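Local atomic coordinates of orotidine 5'-phosphate decarboxylase (Sulfolobus solfataricus, PDB entry 4DBE), a protein that probably catalyses the decarboxylation of orotidine 5'-monophosphate to UMP, the last step of de novo UMP synthesis, and works as a homodimer. Residues 5-10 with 181-186; 25-30 with 52-57; 139-144 with 159-164. One frame throughout, in Å; residues are numbered along the deposited sequence.

Contact 1 of 3, residues 5-10 with 181-186. With BMP (6-hydroxyuridine-5'-phosphate), chain C.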
loop_
_atom_site.group_PDB
_atom_site.type_symbol
_atom_site.label_atom_id
_atom_site.label_comp_id
_atom_site.label_asym_id
_atom_site.label_seq_id
_atom_site.Cartn_x
_atom_site.Cartn_y
_atom_site.Cartn_z
ATOM N N ARG A 5 12.088 23.075 -5.083
ATOM C CA ARG A 5 12.348 21.658 -5.306
ATOM C C ARG A 5 11.579 20.828 -4.280
ATOM O O ARG A 5 11.842 19.634 -4.108
ATOM C CB ARG A 5 13.845 21.370 -5.162
ATOM C CG ARG A 5 14.725 22.216 -6.046
ATOM C CD ARG A 5 14.766 21.665 -7.448
ATOM N NE ARG A 5 16.080 21.845 -8.068
ATOM C CZ ARG A 5 16.504 21.148 -9.120
ATOM N NH1 ARG A 5 15.718 20.228 -9.663
ATOM N NH2 ARG A 5 17.708 21.369 -9.631
ATOM N N VAL A 6 10.636 21.461 -3.585
ATOM C CA VAL A 6 9.916 20.771 -2.523
ATOM C C VAL A 6 8.581 20.183 -2.985
ATOM O O VAL A 6 7.807 20.833 -3.686
ATOM C CB VAL A 6 9.672 21.680 -1.313
ATOM C CG1 VAL A 6 8.871 20.939 -0.255
ATOM C CG2 VAL A 6 10.997 22.153 -0.748
ATOM N N ILE A 7 8.349 18.934 -2.595
ATOM C CA ILE A 7 7.048 18.306 -2.711
ATOM C C ILE A 7 6.535 18.163 -1.282
ATOM O O ILE A 7 7.146 17.477 -0.462
ATOM C CB ILE A 7 7.131 16.921 -3.412
ATOM C CG1 ILE A 7 7.591 17.087 -4.865
ATOM C CG2 ILE A 7 5.756 16.194 -3.371
ATOM C CD1 ILE A 7 7.775 15.769 -5.637
ATOM N N LEU A 8 5.440 18.850 -0.981
ATOM C CA LEU A 8 4.817 18.759 0.340
ATOM C C LEU A 8 4.176 17.394 0.511
ATOM O O LEU A 8 3.338 16.994 -0.307
ATOM C CB LEU A 8 3.757 19.845 0.486
ATOM C CG LEU A 8 2.861 19.742 1.731
ATOM C CD1 LEU A 8 3.693 20.020 2.961
ATOM C CD2 LEU A 8 1.694 20.719 1.627
ATOM N N ALA A 9 4.578 16.667 1.550
ATOM C CA ALA A 9 3.921 15.406 1.855
ATOM C C ALA A 9 2.723 15.720 2.749
ATOM O O ALA A 9 2.854 15.822 3.972
ATOM C CB ALA A 9 4.868 14.420 2.530
ATOM N N MET A 10 1.573 15.923 2.117
ATOM C CA MET A 10 0.366 16.240 2.855
ATOM C C MET A 10 -0.239 14.960 3.419
ATOM O O MET A 10 -1.136 14.354 2.827
ATOM C CB MET A 10 -0.638 16.994 1.975
ATOM C CG MET A 10 -1.755 17.677 2.762
ATOM S SD MET A 10 -2.728 18.730 1.674
ATOM C CE MET A 10 -1.406 19.500 0.747
ATOM N N ALA A 181 18.815 13.794 -6.858
ATOM C CA ALA A 181 17.349 13.858 -6.916
ATOM C C ALA A 181 16.886 15.148 -7.586
ATOM O O ALA A 181 17.593 16.151 -7.568
ATOM C CB ALA A 181 16.748 13.760 -5.509
ATOM N N ASP A 182 15.689 15.121 -8.169
ATOM C CA ASP A 182 15.073 16.336 -8.687
ATOM C C ASP A 182 14.312 17.111 -7.599
ATOM O O ASP A 182 14.356 18.344 -7.549
ATOM C CB ASP A 182 14.125 15.975 -9.821
ATOM C CG ASP A 182 14.859 15.361 -10.986
ATOM O OD1 ASP A 182 15.453 16.135 -11.765
ATOM O OD2 ASP A 182 14.875 14.116 -11.093
ATOM N N TYR A 183 13.627 16.375 -6.731
ATOM C CA TYR A 183 12.749 16.974 -5.729
ATOM C C TYR A 183 12.886 16.268 -4.398
ATOM O O TYR A 183 13.164 15.059 -4.345
ATOM C CB TYR A 183 11.291 16.907 -6.211
ATOM C CG TYR A 183 11.103 17.585 -7.540
ATOM C CD1 TYR A 183 11.275 18.958 -7.663
ATOM C CD2 TYR A 183 10.781 16.859 -8.683
ATOM C CE1 TYR A 183 11.123 19.591 -8.878
ATOM C CE2 TYR A 183 10.616 17.493 -9.904
ATOM C CZ TYR A 183 10.792 18.858 -9.990
ATOM O OH TYR A 183 10.639 19.499 -11.195
ATOM N N GLU A 184 12.709 17.016 -3.314
ATOM C CA GLU A 184 12.718 16.415 -1.988
ATOM C C GLU A 184 11.310 16.458 -1.405
ATOM O O GLU A 184 10.617 17.478 -1.473
ATOM C CB GLU A 184 13.728 17.099 -1.058
ATOM C CG GLU A 184 15.160 16.834 -1.501
ATOM C CD GLU A 184 16.215 17.460 -0.616
ATOM O OE1 GLU A 184 15.850 18.050 0.422
ATOM O OE2 GLU A 184 17.419 17.349 -0.976
ATOM N N ILE A 185 10.893 15.319 -0.867
ATOM C CA ILE A 185 9.570 15.180 -0.286
ATOM C C ILE A 185 9.665 15.484 1.199
ATOM O O ILE A 185 10.469 14.873 1.907
ATOM C CB ILE A 185 9.072 13.749 -0.447
ATOM C CG1 ILE A 185 8.856 13.433 -1.927
ATOM C CG2 ILE A 185 7.764 13.556 0.327
ATOM C CD1 ILE A 185 8.720 11.934 -2.224
ATOM N N ILE A 186 8.843 16.413 1.680
ATOM C CA ILE A 186 8.960 16.838 3.077
ATOM C C ILE A 186 7.581 16.926 3.722
ATOM O O ILE A 186 6.684 17.621 3.205
ATOM C CB ILE A 186 9.673 18.196 3.181
ATOM C CG1 ILE A 186 11.033 18.140 2.482
ATOM C CG2 ILE A 186 9.829 18.627 4.637
ATOM C CD1 ILE A 186 11.633 19.506 2.243
HETATM P P BMP C . 8.163 13.100 6.766
HETATM O OP1 BMP C . 9.225 12.206 7.245
HETATM O OP2 BMP C . 7.139 13.730 7.845
HETATM O OP3 BMP C . 8.868 14.356 6.078
HETATM O "O5'" BMP C . 7.323 12.400 5.598
HETATM C "C5'" BMP C . 7.948 11.649 4.571
HETATM C "C4'" BMP C . 6.954 11.291 3.483
HETATM O "O4'" BMP C . 7.627 10.486 2.479
HETATM C "C3'" BMP C . 5.750 10.472 3.951
HETATM O "O3'" BMP C . 4.618 10.768 3.137
HETATM C "C2'" BMP C . 6.206 9.041 3.677
HETATM O "O2'" BMP C . 5.157 8.121 3.501
HETATM C "C1'" BMP C . 7.016 9.218 2.389
HETATM N N1 BMP C . 8.075 8.211 2.199
HETATM C C2 BMP C . 9.026 7.991 3.133
HETATM O O2 BMP C . 9.024 8.604 4.182
HETATM N N3 BMP C . 9.986 7.064 2.937
HETATM C C4 BMP C . 10.046 6.348 1.789
HETATM O O4 BMP C . 10.933 5.517 1.625
HETATM C C5 BMP C . 9.082 6.574 0.788
HETATM C C6 BMP C . 8.111 7.519 1.016
HETATM O O1 BMP C . 7.184 7.774 0.084
HETATM O O HOH W 1 14.783 18.814 -12.077
#
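A9 N donates to I186 O over 2.8 Å in the shortest bond joining 5-10 to 181-186; it is straight at the hydrogen, although the donor stands above the carbonyl plane. Three more backbone bonds, E184 N to R5 O, I7 N to E184 O and I186 N to I7 O, continue the parallel pairing. On the face bearing I7 and I185, I7 CD1 meets Y183 CB at 3.7 Å. I185 CG2 touches both A9 CB, 3.7 Å away, and the ribose atom BMP O4', 3.8 Å away; A9 CB also comes within 3.7 Å of BMP O3', where a longer side chain would crowd the ribose. These are the first and last strands of the eight-stranded TIM barrel, and their union closes it. The other face bears V6 and I186, branched residues suited to a strand beneath a helix. The I186 side chain crosses that of V6 at about a right angle, its CD1 4.0 Å from V6 CG1, while helix 196-213 covers both through L200 and I203. Before the strands, the bent R5 chain brings NH1 to D182 O in a weak, angled bond of 3.1 Å (123°). A water that donates to D182 OD1 also accepts, weakly, from R5 NH1, whereas D182 OD2 is held by R153 and I161 N.

Contact 2 of 3, residues 25-30 with 52-57. With BMP (6-hydroxyuridine-5'-phosphate), chain C.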
loop_
_atom_site.group_PDB
_atom_site.type_symbol
_atom_site.label_atom_id
_atom_site.label_comp_id
_atom_site.label_asym_id
_atom_site.label_seq_id
_atom_site.Cartn_x
_atom_site.Cartn_y
_atom_site.Cartn_z
ATOM N N GLU A 25 5.354 28.244 -4.138
ATOM C CA GLU A 25 6.627 28.017 -3.465
ATOM C C GLU A 25 6.868 26.532 -3.193
ATOM O O GLU A 25 7.631 26.169 -2.297
ATOM C CB GLU A 25 6.683 28.823 -2.167
ATOM C CG GLU A 25 6.560 30.312 -2.407
ATOM C CD GLU A 25 6.391 31.106 -1.135
ATOM O OE1 GLU A 25 7.356 31.190 -0.346
ATOM O OE2 GLU A 25 5.286 31.653 -0.932
ATOM N N LEU A 26 6.205 25.694 -3.983
ATOM C CA LEU A 26 6.342 24.244 -3.936
ATOM C C LEU A 26 6.431 23.769 -5.370
ATOM O O LEU A 26 5.867 24.408 -6.262
ATOM C CB LEU A 26 5.080 23.600 -3.351
ATOM C CG LEU A 26 4.766 23.662 -1.865
ATOM C CD1 LEU A 26 3.341 23.159 -1.635
ATOM C CD2 LEU A 26 5.774 22.848 -1.061
ATOM N N TYR A 27 7.120 22.653 -5.601
ATOM C CA TYR A 27 6.986 21.984 -6.886
ATOM C C TYR A 27 5.646 21.248 -6.927
ATOM O O TYR A 27 4.880 21.370 -7.888
ATOM C CB TYR A 27 8.127 20.999 -7.157
ATOM C CG TYR A 27 7.822 20.162 -8.376
ATOM C CD1 TYR A 27 7.864 20.720 -9.644
ATOM C CD2 TYR A 27 7.441 18.827 -8.254
ATOM C CE1 TYR A 27 7.559 19.966 -10.772
ATOM C CE2 TYR A 27 7.132 18.071 -9.371
ATOM C CZ TYR A 27 7.197 18.647 -10.627
ATOM O OH TYR A 27 6.887 17.897 -11.739
ATOM N N GLY A 28 5.356 20.481 -5.882
ATOM C CA GLY A 28 4.130 19.697 -5.886
ATOM C C GLY A 28 3.610 19.322 -4.514
ATOM O O GLY A 28 4.170 19.702 -3.487
ATOM N N ILE A 29 2.524 18.563 -4.506
ATOM C CA ILE A 29 1.945 18.058 -3.268
ATOM C C ILE A 29 1.789 16.561 -3.415
ATOM O O ILE A 29 1.264 16.075 -4.428
ATOM C CB ILE A 29 0.563 18.687 -3.030
ATOM C CG1 ILE A 29 0.717 20.202 -2.895
ATOM C CG2 ILE A 29 -0.096 18.072 -1.795
ATOM C CD1 ILE A 29 -0.608 20.958 -2.810
ATOM N N LYS A 30 2.286 15.821 -2.435
ATOM C CA LYS A 30 2.064 14.384 -2.401
ATOM C C LYS A 30 0.915 14.118 -1.423
ATOM O O LYS A 30 1.019 14.386 -0.223
ATOM C CB LYS A 30 3.337 13.651 -1.975
ATOM C CG LYS A 30 3.254 12.143 -2.115
ATOM C CD LYS A 30 4.591 11.473 -1.790
ATOM C CE LYS A 30 4.880 11.395 -0.294
ATOM N NZ LYS A 30 3.871 10.555 0.444
ATOM N N ASP A 52 -3.095 25.484 -7.171
ATOM C CA ASP A 52 -2.406 25.473 -8.454
ATOM C C ASP A 52 -0.930 25.176 -8.239
ATOM O O ASP A 52 -0.156 26.067 -7.895
ATOM C CB ASP A 52 -2.578 26.819 -9.169
ATOM C CG ASP A 52 -1.811 26.889 -10.482
ATOM O OD1 ASP A 52 -1.402 25.826 -11.001
ATOM O OD2 ASP A 52 -1.618 28.011 -10.999
ATOM N N VAL A 53 -0.558 23.912 -8.411
ATOM C CA VAL A 53 0.838 23.494 -8.291
ATOM C C VAL A 53 1.227 22.702 -9.532
ATOM O O VAL A 53 0.366 22.299 -10.307
ATOM C CB VAL A 53 1.095 22.637 -7.023
ATOM C CG1 VAL A 53 0.828 23.446 -5.751
ATOM C CG2 VAL A 53 0.251 21.394 -7.044
ATOM N N GLU A 54 2.524 22.483 -9.719
ATOM C CA GLU A 54 3.029 21.772 -10.897
ATOM C C GLU A 54 2.579 20.319 -10.973
ATOM O O GLU A 54 2.193 19.834 -12.036
ATOM C CB GLU A 54 4.556 21.817 -10.932
ATOM C CG GLU A 54 5.136 23.212 -11.048
ATOM C CD GLU A 54 5.276 23.652 -12.489
ATOM O OE1 GLU A 54 6.063 23.014 -13.227
ATOM O OE2 GLU A 54 4.598 24.630 -12.880
ATOM N N GLU A 55 2.640 19.617 -9.850
ATOM C CA GLU A 55 2.276 18.205 -9.845
ATOM C C GLU A 55 1.541 17.773 -8.577
ATOM O O GLU A 55 2.000 18.019 -7.461
ATOM C CB GLU A 55 3.510 17.326 -10.060
ATOM C CG GLU A 55 3.172 15.897 -10.491
ATOM C CD GLU A 55 4.392 15.116 -10.952
ATOM O OE1 GLU A 55 5.428 15.747 -11.269
ATOM O OE2 GLU A 55 4.321 13.867 -10.996
ATOM N N ILE A 56 0.388 17.145 -8.761
ATOM C CA ILE A 56 -0.307 16.491 -7.663
ATOM C C ILE A 56 -0.057 14.985 -7.745
ATOM O O ILE A 56 -0.427 14.335 -8.731
ATOM C CB ILE A 56 -1.810 16.739 -7.729
ATOM C CG1 ILE A 56 -2.111 18.239 -7.551
ATOM C CG2 ILE A 56 -2.513 15.866 -6.692
ATOM C CD1 ILE A 56 -3.515 18.640 -7.930
ATOM N N ILE A 57 0.566 14.435 -6.711
ATOM C CA ILE A 57 0.927 13.028 -6.684
ATOM C C ILE A 57 0.147 12.331 -5.600
ATOM O O ILE A 57 0.257 12.686 -4.422
ATOM C CB ILE A 57 2.434 12.842 -6.376
ATOM C CG1 ILE A 57 3.279 13.628 -7.378
ATOM C CG2 ILE A 57 2.813 11.356 -6.369
ATOM C CD1 ILE A 57 4.794 13.532 -7.104
HETATM P P BMP C . 8.163 13.100 6.766
HETATM O OP1 BMP C . 9.225 12.206 7.245
HETATM O OP2 BMP C . 7.139 13.730 7.845
HETATM O OP3 BMP C . 8.868 14.356 6.078
HETATM O "O5'" BMP C . 7.323 12.400 5.598
HETATM C "C5'" BMP C . 7.948 11.649 4.571
HETATM C "C4'" BMP C . 6.954 11.291 3.483
HETATM O "O4'" BMP C . 7.627 10.486 2.479
HETATM C "C3'" BMP C . 5.750 10.472 3.951
HETATM O "O3'" BMP C . 4.618 10.768 3.137
HETATM C "C2'" BMP C . 6.206 9.041 3.677
HETATM O "O2'" BMP C . 5.157 8.121 3.501
HETATM C "C1'" BMP C . 7.016 9.218 2.389
HETATM N N1 BMP C . 8.075 8.211 2.199
HETATM C C2 BMP C . 9.026 7.991 3.133
HETATM O O2 BMP C . 9.024 8.604 4.182
HETATM N N3 BMP C . 9.986 7.064 2.937
HETATM C C4 BMP C . 10.046 6.348 1.789
HETATM O O4 BMP C . 10.933 5.517 1.625
HETATM C C5 BMP C . 9.082 6.574 0.788
HETATM C C6 BMP C . 8.111 7.519 1.016
HETATM O O1 BMP C . 7.184 7.774 0.084
#
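Y27 OH donates to E55 OE1 over 2.6 Å, reaching the oxygen almost head-on, with ring and carboxylate planes 76° apart. E55 extends its long chain from the strand to this buried place, where S81 and Y109 bond its other oxygen, so both carboxylate oxygens have partners. A phenylalanine in place of Y27 would probably keep the ring's packing but leave E55 OE1 without its hydroxyl donor. Among backbone bonds, I29 N to E55 O and the straight I57 N to I29 O (2.9 Å) pair the parallel strands, while Y27 O receives only weak bonds from E54 N and E55 N. G28 fits beside this pairing because a beta carbon would collide with E55 O, already 3.1 Å from G28 CA. Apolar contact is modest: E54 CB lies 3.5 Å from Y27 CE1, and I29 CD1 meets V53 CG1 at 4.1 Å. K30 passes its CG by I57 O at 3.8 Å, then bends at chi3 (77°) and chi4, which turns the amine to BMP O3', 2.8 Å from NZ. Lysine suits this place because its apolar stem can pack inside the barrel against I7 and A9 while its amine, also in a salt bridge with D59, grips the ribose hydroxyl.

Contact 3 of 3, residues 139-144 with 159-164. With BMP (6-hydroxyuridine-5'-phosphate), chain C.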
loop_
_atom_site.group_PDB
_atom_site.type_symbol
_atom_site.label_atom_id
_atom_site.label_comp_id
_atom_site.label_asym_id
_atom_site.label_seq_id
_atom_site.Cartn_x
_atom_site.Cartn_y
_atom_site.Cartn_z
ATOM N N ILE A 139 10.976 7.792 -9.926
ATOM C CA ILE A 139 11.203 6.807 -8.885
ATOM C C ILE A 139 11.390 7.523 -7.544
ATOM O O ILE A 139 11.738 8.698 -7.509
ATOM C CB ILE A 139 12.435 5.914 -9.189
ATOM C CG1 ILE A 139 13.691 6.773 -9.351
ATOM C CG2 ILE A 139 12.183 5.053 -10.436
ATOM C CD1 ILE A 139 15.011 5.958 -9.584
ATOM N N VAL A 140 11.150 6.800 -6.454
ATOM C CA VAL A 140 11.352 7.316 -5.110
ATOM C C VAL A 140 12.607 6.669 -4.548
ATOM O O VAL A 140 12.714 5.439 -4.512
ATOM C CB VAL A 140 10.148 6.997 -4.165
ATOM C CG1 VAL A 140 10.284 7.770 -2.848
ATOM C CG2 VAL A 140 8.806 7.308 -4.844
ATOM N N VAL A 141 13.556 7.505 -4.133
ATOM C CA VAL A 141 14.812 7.042 -3.540
ATOM C C VAL A 141 15.108 7.853 -2.283
ATOM O O VAL A 141 15.264 9.070 -2.347
ATOM C CB VAL A 141 16.001 7.133 -4.536
ATOM C CG1 VAL A 141 17.229 6.467 -3.949
ATOM C CG2 VAL A 141 15.639 6.491 -5.865
ATOM N N GLY A 142 15.157 7.171 -1.142
ATOM C CA GLY A 142 15.273 7.829 0.146
ATOM C C GLY A 142 16.381 8.863 0.186
ATOM O O GLY A 142 17.489 8.619 -0.301
ATOM N N GLY A 143 16.073 10.023 0.758
ATOM C CA GLY A 143 17.055 11.076 0.939
ATOM C C GLY A 143 18.033 10.766 2.062
ATOM O O GLY A 143 18.993 11.502 2.284
ATOM N N THR A 144 17.773 9.677 2.780
ATOM C CA THR A 144 18.678 9.169 3.803
ATOM C C THR A 144 19.647 8.150 3.208
ATOM O O THR A 144 20.489 7.595 3.916
ATOM C CB THR A 144 17.906 8.447 4.904
ATOM O OG1 THR A 144 17.011 7.506 4.296
ATOM C CG2 THR A 144 17.122 9.438 5.767
ATOM N N MET A 159 15.160 9.937 -15.664
ATOM C CA MET A 159 14.143 9.659 -14.663
ATOM C C MET A 159 13.969 10.831 -13.693
ATOM O O MET A 159 14.949 11.445 -13.273
ATOM C CB MET A 159 14.573 8.432 -13.872
ATOM C CG MET A 159 13.488 7.827 -13.054
ATOM S SD MET A 159 12.451 6.914 -14.179
ATOM C CE MET A 159 13.188 5.302 -14.085
ATOM N N THR A 160 12.724 11.136 -13.329
ATOM C CA THR A 160 12.466 12.081 -12.245
ATOM C C THR A 160 12.692 11.329 -10.942
ATOM O O THR A 160 12.137 10.257 -10.750
ATOM C CB THR A 160 11.011 12.621 -12.282
ATOM O OG1 THR A 160 10.773 13.302 -13.522
ATOM C CG2 THR A 160 10.752 13.588 -11.116
ATOM N N ILE A 161 13.536 11.862 -10.061
ATOM C CA ILE A 161 13.845 11.183 -8.812
ATOM C C ILE A 161 13.312 12.031 -7.674
ATOM O O ILE A 161 13.623 13.204 -7.598
ATOM C CB ILE A 161 15.366 10.961 -8.648
ATOM C CG1 ILE A 161 15.890 10.084 -9.791
ATOM C CG2 ILE A 161 15.685 10.332 -7.294
ATOM C CD1 ILE A 161 17.376 9.772 -9.665
ATOM N N VAL A 162 12.462 11.451 -6.828
ATOM C CA VAL A 162 11.920 12.178 -5.674
ATOM C C VAL A 162 12.404 11.514 -4.401
ATOM O O VAL A 162 12.470 10.282 -4.315
ATOM C CB VAL A 162 10.364 12.276 -5.709
ATOM C CG1 VAL A 162 9.930 13.045 -6.940
ATOM C CG2 VAL A 162 9.723 10.888 -5.683
ATOM N N SER A 163 12.779 12.331 -3.423
ATOM C CA SER A 163 13.456 11.812 -2.249
ATOM C C SER A 163 12.857 12.313 -0.934
ATOM O O SER A 163 12.949 13.503 -0.613
ATOM C CB SER A 163 14.941 12.170 -2.302
ATOM O OG SER A 163 15.527 11.633 -3.478
ATOM N N PRO A 164 12.271 11.392 -0.167
ATOM C CA PRO A 164 11.724 11.699 1.158
ATOM C C PRO A 164 12.722 11.325 2.266
ATOM O O PRO A 164 13.753 10.711 1.967
ATOM C CB PRO A 164 10.502 10.784 1.223
ATOM C CG PRO A 164 10.946 9.560 0.483
ATOM C CD PRO A 164 11.931 10.020 -0.594
HETATM P P BMP C . 8.163 13.100 6.766
HETATM O OP1 BMP C . 9.225 12.206 7.245
HETATM O OP2 BMP C . 7.139 13.730 7.845
HETATM O OP3 BMP C . 8.868 14.356 6.078
HETATM O "O5'" BMP C . 7.323 12.400 5.598
HETATM C "C5'" BMP C . 7.948 11.649 4.571
HETATM C "C4'" BMP C . 6.954 11.291 3.483
HETATM O "O4'" BMP C . 7.627 10.486 2.479
HETATM C "C3'" BMP C . 5.750 10.472 3.951
HETATM O "O3'" BMP C . 4.618 10.768 3.137
HETATM C "C2'" BMP C . 6.206 9.041 3.677
HETATM O "O2'" BMP C . 5.157 8.121 3.501
HETATM C "C1'" BMP C . 7.016 9.218 2.389
HETATM N N1 BMP C . 8.075 8.211 2.199
HETATM C C2 BMP C . 9.026 7.991 3.133
HETATM O O2 BMP C . 9.024 8.604 4.182
HETATM N N3 BMP C . 9.986 7.064 2.937
HETATM C C4 BMP C . 10.046 6.348 1.789
HETATM O O4 BMP C . 10.933 5.517 1.625
HETATM C C5 BMP C . 9.082 6.574 0.788
HETATM C C6 BMP C . 8.111 7.519 1.016
HETATM O O1 BMP C . 7.184 7.774 0.084
#
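I139 begins the pairing by accepting V162 N at its carbonyl, 2.9 Å from N to O; its own N points to T160 O, whose position is less certain. The isoleucine holds CG1 between the backbone N and carbonyl carbon (chi1 58°), which sets it alongside I161 CG1, 4.0 Å away. Its other branch, CG2, meets M159 CE at 3.8 Å, the flexible methionine folding across it at the strand's start. V140, on the barrel's inner face, crosses V162, their CG2 methyls 3.8 Å apart. V140 CG1 turns to P164 and touches its CD at 3.6 Å. V141 returns to the outer face, where its CG2 meets I161 CG2 beneath I149 of helix 146-155, the helix of the right-handed beta-alpha-beta crossover that links these adjacent barrel strands. V141 N bonds V162 O in the ordinary way, but the regular parallel pattern would next have V141 O accept from the N of P164, which carries no hydrogen. S163 fills the role: its OG, beside its own backbone N (chi1 -59°), donates in the carbonyl plane to V141 O over 2.8 Å. Beyond G142, G143 N gives a hydrogen to P164 O at 2.7 Å; a side chain on this glycine would sit tightly against that oxygen. T144 OG1 turns to the carbonyl of S115, a residue whose own OG bonds BMP. A proline thus costs the sheet one backbone bond, repaid by a serine hydroxyl, and gives the pocket a rigid apolar ring: P164 CG rests over the pyrimidine face, 3.5 Å from BMP C6, consistent with its predicted place in the substrate site.

All three contacts pair neighbouring parallel strands of one barrel and touch the same BMP molecule. Contacts 1 and 3 are buried; contact 2 is only partly so, reaching the surface around E54. Contact 1 is the seam between the other two: its strand 6-10 bonds to strand 28-32 of contact 2, and its strand 183-186 to strand 160-163 of contact 3, whereas contacts 2 and 3 do not touch. Along the chain, both nest within the loop that contact 1 closes. Their chemistry differs toward the ligand: contacts 1 and 3 offer it mainly apolar surface, from A9, I185 and P164, while contact 2 supplies the K30 amine as a hydrogen-bond donor.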